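Local coordinates for aminotransferase class-III (Sphaerobacter thermophilus DSM 20745, PDB 6K8H), which is a class-III aminotransferase, a homodimeric omega-transaminase with the fold of PLP-dependent aminotransferases, whose pocket holds (5-hydroxy-4,6-dimethylpyridin-3-yl)methyl dihydrogen phosphate, at residues S227-Y231 against L383-S389; I135-R139 against Y158-E162. All coordinates share one frame; numbering follows the deposited sequence.

Interaction 1. Residues S227-Y231 against L383-S389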
ATOM      1  N   SER B 227       7.266  15.140 -12.647  1.00  9.73           N
ATOM      2  CA  SER B 227       8.701  15.244 -12.412  1.00 18.64           C
ATOM      3  C   SER B 227       9.438  15.883 -13.581  1.00 15.98           C
ATOM      4  O   SER B 227      10.483  16.520 -13.380  1.00 16.09           O
ATOM      5  CB  SER B 227       9.263  13.842 -12.154  1.00 16.05           C
ATOM      6  OG  SER B 227       9.221  13.509 -10.786  1.00 31.35           O
ATOM      7  N   LEU B 228       8.900  15.756 -14.794  1.00 11.91           N
ATOM      8  CA  LEU B 228       9.524  16.341 -15.970  1.00 10.69           C
ATOM      9  C   LEU B 228       8.828  17.621 -16.428  1.00 11.89           C
ATOM     10  O   LEU B 228       8.952  18.004 -17.597  1.00 17.62           O
ATOM     11  CB  LEU B 228       9.577  15.296 -17.094  1.00 10.69           C
ATOM     12  CG  LEU B 228      10.400  14.026 -16.779  1.00  9.61           C
ATOM     13  CD1 LEU B 228      10.494  13.028 -17.976  1.00  6.70           C
ATOM     14  CD2 LEU B 228      11.790  14.383 -16.299  1.00  9.70           C
ATOM     15  N   GLY B 229       8.126  18.308 -15.531  1.00 10.54           N
ATOM     16  CA  GLY B 229       7.520  19.581 -15.867  1.00 12.15           C
ATOM     17  C   GLY B 229       6.110  19.533 -16.416  1.00  9.11           C
ATOM     18  O   GLY B 229       5.642  20.547 -16.953  1.00  8.90           O
ATOM     19  N   LEU B 230       5.415  18.396 -16.318  1.00 11.17           N
ATOM     20  CA  LEU B 230       4.026  18.290 -16.799  1.00 11.57           C
ATOM     21  C   LEU B 230       3.935  18.653 -18.278  1.00 10.12           C
ATOM     22  O   LEU B 230       3.043  19.382 -18.712  1.00 12.14           O
ATOM     23  CB  LEU B 230       3.063  19.161 -15.974  1.00  8.76           C
ATOM     24  CG  LEU B 230       1.592  18.734 -15.946  1.00 11.02           C
ATOM     25  CD1 LEU B 230       1.460  17.393 -15.206  1.00  6.10           C
ATOM     26  CD2 LEU B 230       0.704  19.772 -15.301  1.00  7.94           C
ATOM     27  N   TYR B 231       4.864  18.132 -19.062  1.00  7.91           N
ATOM     28  CA  TYR B 231       4.767  18.226 -20.508  1.00 12.21           C
ATOM     29  C   TYR B 231       4.496  16.831 -21.048  1.00 12.76           C
ATOM     30  O   TYR B 231       5.303  15.919 -20.815  1.00  9.72           O
ATOM     31  CB  TYR B 231       6.045  18.806 -21.111  1.00 12.15           C
ATOM     32  CG  TYR B 231       5.989  18.934 -22.606  1.00 12.44           C
ATOM     33  CD1 TYR B 231       5.292  19.971 -23.210  1.00 17.42           C
ATOM     34  CD2 TYR B 231       6.614  18.001 -23.418  1.00 15.50           C
ATOM     35  CE1 TYR B 231       5.238  20.079 -24.588  1.00 21.81           C
ATOM     36  CE2 TYR B 231       6.566  18.099 -24.781  1.00 13.43           C
ATOM     37  CZ  TYR B 231       5.878  19.136 -25.365  1.00 17.50           C
ATOM     38  OH  TYR B 231       5.842  19.217 -26.736  1.00 17.77           O
ATOM     39  N   LEU B 383      10.498  22.145 -22.834  1.00 10.67           N
ATOM     40  CA  LEU B 383      10.444  20.958 -21.991  1.00  9.94           C
ATOM     41  C   LEU B 383      10.313  19.673 -22.796  1.00 11.30           C
ATOM     42  O   LEU B 383      10.412  18.579 -22.219  1.00 11.52           O
ATOM     43  CB  LEU B 383       9.286  21.096 -21.006  1.00 10.25           C
ATOM     44  CG  LEU B 383       9.513  22.262 -20.046  1.00 11.21           C
ATOM     45  CD1 LEU B 383       8.195  22.810 -19.525  1.00  9.23           C
ATOM     46  CD2 LEU B 383      10.424  21.785 -18.914  1.00  8.82           C
ATOM     47  N   ALA B 384      10.109  19.786 -24.112  1.00 10.28           N
ATOM     48  CA  ALA B 384      10.135  18.627 -24.993  1.00 13.12           C
ATOM     49  C   ALA B 384      11.482  17.921 -24.960  1.00 13.61           C
ATOM     50  O   ALA B 384      11.558  16.730 -25.291  1.00 13.76           O
ATOM     51  CB  ALA B 384       9.788  19.056 -26.424  1.00 15.90           C
ATOM     52  N   ASP B 385      12.545  18.629 -24.585  1.00 12.34           N
ATOM     53  CA  ASP B 385      13.836  18.028 -24.265  1.00 15.89           C
ATOM     54  C   ASP B 385      13.888  17.890 -22.746  1.00 11.48           C
ATOM     55  O   ASP B 385      14.094  18.881 -22.038  1.00 10.80           O
ATOM     56  CB  ASP B 385      14.988  18.890 -24.796  1.00 14.32           C
ATOM     57  CG  ASP B 385      14.928  19.094 -26.315  1.00 26.52           C
ATOM     58  OD1 ASP B 385      14.432  18.194 -27.028  1.00 24.83           O
ATOM     59  OD2 ASP B 385      15.381  20.156 -26.811  1.00 29.43           O
ATOM     60  N   TYR B 386      13.717  16.657 -22.246  1.00 11.95           N
ATOM     61  CA  TYR B 386      13.364  16.471 -20.840  1.00 12.92           C
ATOM     62  C   TYR B 386      14.448  16.971 -19.899  1.00  8.64           C
ATOM     63  O   TYR B 386      14.152  17.385 -18.771  1.00 10.98           O
ATOM     64  CB  TYR B 386      13.042  14.989 -20.571  1.00  8.59           C
ATOM     65  CG  TYR B 386      14.224  14.065 -20.355  1.00  8.59           C
ATOM     66  CD1 TYR B 386      14.790  13.901 -19.089  1.00 10.56           C
ATOM     67  CD2 TYR B 386      14.742  13.310 -21.402  1.00  9.94           C
ATOM     68  CE1 TYR B 386      15.862  13.037 -18.886  1.00  9.44           C
ATOM     69  CE2 TYR B 386      15.815  12.440 -21.205  1.00  8.81           C
ATOM     70  CZ  TYR B 386      16.366  12.308 -19.946  1.00  9.36           C
ATOM     71  OH  TYR B 386      17.426  11.436 -19.747  1.00 11.93           O
ATOM     72  N   ARG B 387      15.700  16.973 -20.344  1.00 10.63           N
ATOM     73  CA  ARG B 387      16.768  17.416 -19.462  1.00 11.44           C
ATOM     74  C   ARG B 387      16.674  18.899 -19.156  1.00 11.02           C
ATOM     75  O   ARG B 387      17.310  19.359 -18.203  1.00 11.39           O
ATOM     76  CB  ARG B 387      18.127  17.053 -20.050  1.00 13.74           C
ATOM     77  CG  ARG B 387      18.384  15.542 -20.027  1.00 17.11           C
ATOM     78  CD  ARG B 387      19.854  15.246 -19.893  1.00 20.18           C
ATOM     79  NE  ARG B 387      20.176  13.835 -20.067  1.00 19.75           N
ATOM     80  CZ  ARG B 387      20.259  12.957 -19.067  1.00 17.67           C
ATOM     81  NH1 ARG B 387      20.029  13.347 -17.821  1.00 17.99           N
ATOM     82  NH2 ARG B 387      20.577  11.691 -19.312  1.00 13.15           N
ATOM     83  N   ASN B 388      15.886  19.648 -19.936  1.00 11.10           N
ATOM     84  CA  ASN B 388      15.641  21.045 -19.645  1.00 12.61           C
ATOM     85  C   ASN B 388      14.767  21.248 -18.418  1.00 13.54           C
ATOM     86  O   ASN B 388      14.711  22.376 -17.909  1.00 11.07           O
ATOM     87  CB  ASN B 388      14.995  21.720 -20.855  1.00  9.43           C
ATOM     88  CG  ASN B 388      15.967  21.889 -21.992  1.00 11.65           C
ATOM     89  OD1 ASN B 388      17.178  21.933 -21.770  1.00 10.74           O
ATOM     90  ND2 ASN B 388      15.450  21.978 -23.221  1.00 11.22           N
ATOM     91  N   SER B 389      14.084  20.200 -17.926  1.00 10.25           N
ATOM     92  CA  SER B 389      13.240  20.409 -16.755  1.00 10.83           C
ATOM     93  C   SER B 389      14.056  20.566 -15.473  1.00 12.66           C
ATOM     94  O   SER B 389      13.507  21.011 -14.465  1.00 13.94           O
ATOM     95  CB  SER B 389      12.212  19.278 -16.597  1.00 11.18           C
ATOM     96  OG  SER B 389      12.815  18.004 -16.465  1.00 15.94           O
TER
HETATM   97  O   HOH W   1      13.814  16.649 -14.082  1.00 17.31           O
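Leu228 and Tyr231 are the two bumps that the 227-231 loop pushes against the turn and short 3-10 segment of 383-389. The branched end of Leu228 fits into the angle between Tyr386 and Ser389: CD1 lies 4.1 Å from Tyr386 CB, while CD2 meets Ser389 OG at 3.8 Å. In return Ser389 CB rests 3.6 Å from the carbonyl O of Leu228. Next to this, Leu383 fills the hollow beside Gly229, its two methyls reaching two successive carbonyls: CD2 is 4.3 Å from Leu228 O and CD1 is 4.3 Å from Gly229 O. Tyr231 closes the far end. With its CG anti to the backbone N (chi1 -180°), the ring lies along Ala384, whose N sits over one face near the rim and whose CB is 3.7 Å from Tyr231 CE2; Tyr231 CB packs on Leu383 CB.

Ser389 OG donates to Tyr386 O at 2.7 Å, with a C=O...donor angle of 164°. It also accepts from a water that reaches Ser227 O only weakly, so OG donates one bond and accepts another.

Glu234 takes the hydroxyl of Tyr231 and Asp151 that of Tyr386. The contact joins the loop between strand 216-221 and helix 235-248 to the one between strand 373-377 and helix 393-408, with strands 366-370 and 373-377 packing against Leu383.

Interaction 2. Residues I135-R139 against Y158-E162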
ATOM      1  N   ILE B 135       3.752  -4.351 -12.853  1.00  6.32           N
ATOM      2  CA  ILE B 135       5.043  -4.919 -13.236  1.00  6.21           C
ATOM      3  C   ILE B 135       5.041  -6.429 -13.058  1.00  7.45           C
ATOM      4  O   ILE B 135       5.519  -7.179 -13.927  1.00 10.28           O
ATOM      5  CB  ILE B 135       6.170  -4.256 -12.425  1.00  6.04           C
ATOM      6  CG1 ILE B 135       6.410  -2.844 -12.972  1.00  7.72           C
ATOM      7  CG2 ILE B 135       7.437  -5.133 -12.452  1.00  6.45           C
ATOM      8  CD1 ILE B 135       7.120  -1.913 -12.001  1.00 10.14           C
ATOM      9  N   LYS B 136       4.506  -6.888 -11.930  1.00  7.84           N
ATOM     10  CA  LYS B 136       4.444  -8.342 -11.629  1.00  6.63           C
ATOM     11  C   LYS B 136       3.542  -9.057 -12.643  1.00  8.09           C
ATOM     12  O   LYS B 136       3.898 -10.142 -13.093  1.00  6.79           O
ATOM     13  CB  LYS B 136       4.040  -8.547 -10.169  1.00  7.73           C
ATOM     14  CG  LYS B 136       5.125  -8.169  -9.171  1.00  9.74           C
ATOM     15  CD  LYS B 136       4.660  -8.046  -7.745  1.00 11.60           C
ATOM     16  CE  LYS B 136       3.874  -9.238  -7.251  1.00 17.17           C
ATOM     17  NZ  LYS B 136       4.716 -10.188  -6.492  1.00 13.25           N
ATOM     18  N   ALA B 137       2.420  -8.442 -13.004  1.00  7.44           N
ATOM     19  CA  ALA B 137       1.541  -9.057 -13.988  1.00  7.49           C
ATOM     20  C   ALA B 137       2.257  -9.210 -15.317  1.00  9.32           C
ATOM     21  O   ALA B 137       2.137 -10.251 -15.977  1.00  6.79           O
ATOM     22  CB  ALA B 137       0.262  -8.232 -14.163  1.00  7.64           C
ATOM     23  N   ALA B 138       3.011  -8.180 -15.722  1.00  8.11           N
ATOM     24  CA  ALA B 138       3.733  -8.241 -16.987  1.00  6.69           C
ATOM     25  C   ALA B 138       4.800  -9.324 -16.966  1.00  8.52           C
ATOM     26  O   ALA B 138       5.001 -10.030 -17.966  1.00 10.48           O
ATOM     27  CB  ALA B 138       4.358  -6.884 -17.308  1.00  8.31           C
ATOM     28  N   ARG B 139       5.516  -9.456 -15.850  1.00  8.29           N
ATOM     29  CA  ARG B 139       6.473 -10.554 -15.740  1.00  8.07           C
ATOM     30  C   ARG B 139       5.775 -11.906 -15.866  1.00  8.33           C
ATOM     31  O   ARG B 139       6.274 -12.806 -16.551  1.00 10.07           O
ATOM     32  CB  ARG B 139       7.244 -10.474 -14.423  1.00  7.96           C
ATOM     33  CG  ARG B 139       8.245  -9.313 -14.320  1.00  9.69           C
ATOM     34  CD  ARG B 139       9.426  -9.671 -13.419  1.00  9.07           C
ATOM     35  NE  ARG B 139      10.113  -8.490 -12.874  1.00  7.94           N
ATOM     36  CZ  ARG B 139       9.873  -7.972 -11.671  1.00 12.99           C
ATOM     37  NH1 ARG B 139       8.958  -8.516 -10.882  1.00  9.46           N
ATOM     38  NH2 ARG B 139      10.543  -6.906 -11.254  1.00 11.05           N
ATOM     39  N   TYR B 158       8.335   1.276  -4.991  1.00  9.18           N
ATOM     40  CA  TYR B 158       8.727  -0.075  -5.391  1.00  8.76           C
ATOM     41  C   TYR B 158      10.110  -0.073  -6.043  1.00  9.50           C
ATOM     42  O   TYR B 158      10.347   0.679  -6.995  1.00  9.11           O
ATOM     43  CB  TYR B 158       7.688  -0.630  -6.354  1.00  8.91           C
ATOM     44  CG  TYR B 158       7.950  -2.021  -6.900  1.00  7.32           C
ATOM     45  CD1 TYR B 158       8.345  -3.060  -6.068  1.00  7.71           C
ATOM     46  CD2 TYR B 158       7.759  -2.293  -8.248  1.00  9.36           C
ATOM     47  CE1 TYR B 158       8.560  -4.344  -6.573  1.00 11.03           C
ATOM     48  CE2 TYR B 158       7.970  -3.566  -8.768  1.00  9.89           C
ATOM     49  CZ  TYR B 158       8.380  -4.586  -7.927  1.00 10.23           C
ATOM     50  OH  TYR B 158       8.582  -5.851  -8.433  1.00 10.00           O
ATOM     51  N   ASP B 159      11.004  -0.955  -5.565  1.00  7.88           N
ATOM     52  CA  ASP B 159      12.421  -0.949  -5.960  1.00 12.06           C
ATOM     53  C   ASP B 159      12.640  -0.739  -7.461  1.00  9.86           C
ATOM     54  O   ASP B 159      13.394   0.150  -7.884  1.00 12.51           O
ATOM     55  CB  ASP B 159      13.084  -2.278  -5.566  1.00 11.39           C
ATOM     56  CG  ASP B 159      13.119  -2.509  -4.068  1.00 15.58           C
ATOM     57  OD1 ASP B 159      12.056  -2.403  -3.434  1.00 15.57           O
ATOM     58  OD2 ASP B 159      14.205  -2.833  -3.531  1.00 18.04           O
ATOM     59  N   PHE B 160      12.009  -1.579  -8.280  1.00  8.45           N
ATOM     60  CA  PHE B 160      12.261  -1.546  -9.716  1.00 10.57           C
ATOM     61  C   PHE B 160      11.666  -0.300 -10.368  1.00  9.38           C
ATOM     62  O   PHE B 160      12.255   0.239 -11.313  1.00 12.09           O
ATOM     63  CB  PHE B 160      11.717  -2.833 -10.353  1.00  9.01           C
ATOM     64  CG  PHE B 160      12.348  -4.079  -9.800  1.00 10.53           C
ATOM     65  CD1 PHE B 160      13.587  -4.504 -10.252  1.00 12.16           C
ATOM     66  CD2 PHE B 160      11.724  -4.806  -8.805  1.00 13.45           C
ATOM     67  CE1 PHE B 160      14.181  -5.641  -9.731  1.00 11.31           C
ATOM     68  CE2 PHE B 160      12.311  -5.941  -8.280  1.00 15.48           C
ATOM     69  CZ  PHE B 160      13.543  -6.360  -8.754  1.00 12.29           C
ATOM     70  N   ALA B 161      10.527   0.188  -9.861  1.00 10.38           N
ATOM     71  CA  ALA B 161       9.867   1.347 -10.451  1.00  8.02           C
ATOM     72  C   ALA B 161      10.555   2.663 -10.110  1.00 11.75           C
ATOM     73  O   ALA B 161      10.370   3.653 -10.826  1.00 10.04           O
ATOM     74  CB  ALA B 161       8.406   1.398  -9.998  1.00  8.60           C
ATOM     75  N   GLU B 162      11.362   2.700  -9.053  1.00 10.27           N
ATOM     76  CA  GLU B 162      11.949   3.956  -8.624  1.00  9.57           C
ATOM     77  C   GLU B 162      13.369   4.183  -9.149  1.00 10.67           C
ATOM     78  O   GLU B 162      13.918   5.276  -8.933  1.00  9.81           O
ATOM     79  CB  GLU B 162      11.923   4.043  -7.094  1.00 11.30           C
ATOM     80  CG  GLU B 162      12.875   3.097  -6.420  1.00 12.34           C
ATOM     81  CD  GLU B 162      12.894   3.253  -4.916  1.00 14.18           C
ATOM     82  OE1 GLU B 162      12.078   4.034  -4.382  1.00 13.90           O
ATOM     83  OE2 GLU B 162      13.719   2.584  -4.264  1.00 12.32           O
TER
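Over one face of the Phe160 ring sits the guanidinium of Arg139, end-on, in a cation-pi contact between helix 127-142 and the short, weakly bonded helix 159-162 of the PLP-dependent aminotransferase fold. The two planes stand 75° apart, so NH2 points down onto the ring, 3.4 Å from Phe160 CD2, and Arg139 CZ is 4.8 Å from the centroid. One face of the guanidinium carries Ile135 CG2 from the preceding turn of the same helix. Tyr158 OH lies at the guanidinium's edge, yet it is not bonded to it: the hydroxyl pairs instead with Asp159 of the second subunit. The Tyr158 ring has the backbone N of Phe160 over one face and Ile135 CD1 at its edge. Its own CE1 comes up to the edge of the Phe160 ring.

Arg139 reaches this place with its chain extended from CG to NE. NE is taken by Pro145 O and NH1 forms a salt bridge to Asp159 of the second subunit; together these two bonds fix the guanidinium's rotation and turn NH2 onto Phe160. Lys136 likewise pairs with Glu162 of the second subunit, which puts the contact at the dimer interface.

Ile135 supplies the apolar part of the contact. Crossing Tyr158 at a slant, it sends CD1 to within 3.7 Å of Tyr158 CE2 and 4.1 Å of Ala161 CB.

Along the chain the contacts come in series, interaction 2 before interaction 1; their segments are 19 and 152 residues apart at their closest ends. Their centres are 24 Å apart and their nearest atoms about 10 Å. Interaction 2 packs on strand 146-150 of the seven-stranded mixed sheet; interaction 1 is linked to that sheet by the loop after strand 216-221 and ties in the three-stranded sheet. The side chains of Ser227 and Ala161 are each about 8 Å from a bound (5-hydroxy-4,6-dimethylpyridin-3-yl)methyl dihydrogen phosphate. Both contacts follow closely on pocket residues, Asp222 and Arg226 before 227-231, Tyr154 and His155 before 158-162, one inside the subunit, the other at the dimer interface.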